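Local atomic coordinates of effector protein HopAB2 (Pseudomonas syringae pv. tomato, PDB entry 3HGL), a protein that is recognised by the tomato Pto resistance protein, triggering Prf-dependent hypersensitive cell death, and suppresses plant immunity as a virulence factor in susceptible hosts. Residues S11-L16 against G73-A78. Residues are numbered along the deposited sequence; the frame is centred on the assembly and turned at random.
Sequences SIVQQL and GALRRA
Ala78 N donates to Ala74 O at 2.9 Å, an ordinary turn of helix 66-80 that brings the methyls of both alanines to bear on Val13. With no hydrogen bond between the two segments, their contact illustrates how one branched side chain can carry most of a helix-helix contact, with a leucine pair completing it. The valine turns CG1 anti to its backbone N (chi1 171°), and its two methyls divide the work. CG1 meets Ala78 CB at 3.8 Å, while CG2 reaches Ala74 CB at 3.7 Å and also touches Leu75 CD2. With Leu71 added, the valine has neighbours at four positions spaced i, i+3, i+4 and i+7, the setting of a knob in a hole. The segment axes cross at -52°, close to the classic value for ridges-into-grooves packing of i+4 ridges, and lie 9.6 Å apart at closest approach.

In this five-helix Pto-interaction domain, the contact ties the first helix to the last. Leu75 leaves its helix off to one side, yet its CD2 tip comes close to helix 5-18, where Leu16 CD1 meets that methyl at 4.0 Å, the two side chains crossing nearly at right angles. Leu16 also packs on Ile48 and Phe49 of helix 43-52, and Leu75 on Leu30 of helix 23-35.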
# COMPACT_ATOMS: atom_id res chain seq x y z
N SER A 11 -1.54 -5.63 8.82
CA SER A 11 -3.00 -5.66 8.75
C SER A 11 -3.49 -5.20 7.38
O SER A 11 -4.49 -5.71 6.87
CB SER A 11 -3.61 -4.78 9.84
OG SER A 11 -3.32 -5.31 11.13
N ILE A 12 -2.80 -4.23 6.79
CA ILE A 12 -3.18 -3.74 5.47
C ILE A 12 -3.02 -4.86 4.45
O ILE A 12 -3.86 -5.03 3.57
CB ILE A 12 -2.32 -2.53 5.05
CG1 ILE A 12 -2.64 -1.33 5.95
CG2 ILE A 12 -2.57 -2.19 3.58
CD1 ILE A 12 -1.73 -0.13 5.74
N VAL A 13 -1.94 -5.63 4.56
CA VAL A 13 -1.73 -6.74 3.64
C VAL A 13 -2.90 -7.71 3.77
O VAL A 13 -3.47 -8.17 2.78
CB VAL A 13 -0.41 -7.49 3.94
CG1 VAL A 13 -0.32 -8.77 3.10
CG2 VAL A 13 0.77 -6.58 3.62
N GLN A 14 -3.28 -8.02 5.02
CA GLN A 14 -4.39 -8.93 5.29
C GLN A 14 -5.66 -8.40 4.64
O GLN A 14 -6.42 -9.15 4.02
CB GLN A 14 -4.60 -9.06 6.80
CG GLN A 14 -3.45 -9.72 7.53
CD GLN A 14 -3.34 -11.19 7.22
OE1 GLN A 14 -4.22 -11.98 7.56
NE2 GLN A 14 -2.25 -11.58 6.57
N GLN A 15 -5.90 -7.09 4.79
CA GLN A 15 -7.09 -6.47 4.22
C GLN A 15 -7.09 -6.59 2.70
O GLN A 15 -8.11 -6.94 2.10
CB GLN A 15 -7.17 -5.00 4.63
CG GLN A 15 -8.41 -4.28 4.13
CD GLN A 15 -8.55 -2.87 4.69
OE1 GLN A 15 -7.64 -2.35 5.33
NE2 GLN A 15 -9.71 -2.25 4.44
N LEU A 16 -5.95 -6.30 2.07
CA LEU A 16 -5.85 -6.39 0.62
C LEU A 16 -6.18 -7.80 0.13
O LEU A 16 -7.00 -7.97 -0.77
CB LEU A 16 -4.43 -6.01 0.17
CG LEU A 16 -4.12 -4.51 0.25
CD1 LEU A 16 -2.62 -4.28 0.17
CD2 LEU A 16 -4.85 -3.78 -0.88
N GLY A 73 7.68 -3.47 2.71
CA GLY A 73 8.33 -4.69 3.15
C GLY A 73 7.35 -5.84 3.36
O GLY A 73 7.62 -6.97 2.97
N ALA A 74 6.22 -5.54 3.99
CA ALA A 74 5.20 -6.55 4.26
C ALA A 74 4.64 -7.12 2.95
O ALA A 74 4.38 -8.32 2.85
CB ALA A 74 4.06 -5.94 5.08
N LEU A 75 4.45 -6.26 1.95
CA LEU A 75 3.93 -6.73 0.67
C LEU A 75 4.93 -7.62 -0.05
O LEU A 75 4.57 -8.65 -0.62
CB LEU A 75 3.57 -5.54 -0.24
CG LEU A 75 2.29 -4.78 0.11
CD1 LEU A 75 2.18 -3.54 -0.78
CD2 LEU A 75 1.08 -5.69 -0.08
N ARG A 76 6.20 -7.23 -0.00
CA ARG A 76 7.26 -8.00 -0.65
C ARG A 76 7.32 -9.41 -0.05
O ARG A 76 7.37 -10.40 -0.79
CB ARG A 76 8.61 -7.31 -0.49
CG ARG A 76 9.76 -8.07 -1.15
CD ARG A 76 11.10 -7.34 -1.04
NE ARG A 76 11.50 -7.15 0.35
CZ ARG A 76 11.48 -5.98 0.99
NH1 ARG A 76 11.06 -4.89 0.35
NH2 ARG A 76 11.86 -5.91 2.25
N ARG A 77 7.33 -9.49 1.27
CA ARG A 77 7.39 -10.79 1.93
C ARG A 77 6.12 -11.60 1.66
O ARG A 77 6.19 -12.81 1.47
CB ARG A 77 7.59 -10.62 3.44
CG ARG A 77 9.00 -10.21 3.84
CD ARG A 77 9.16 -10.22 5.37
NE ARG A 77 8.41 -9.15 6.02
CZ ARG A 77 8.77 -7.87 6.00
NH1 ARG A 77 9.87 -7.49 5.35
NH2 ARG A 77 8.02 -6.96 6.61
N ALA A 78 4.97 -10.93 1.63
CA ALA A 78 3.71 -11.62 1.37
C ALA A 78 3.70 -12.30 -0.00
O ALA A 78 3.30 -13.46 -0.13
CB ALA A 78 2.54 -10.64 1.47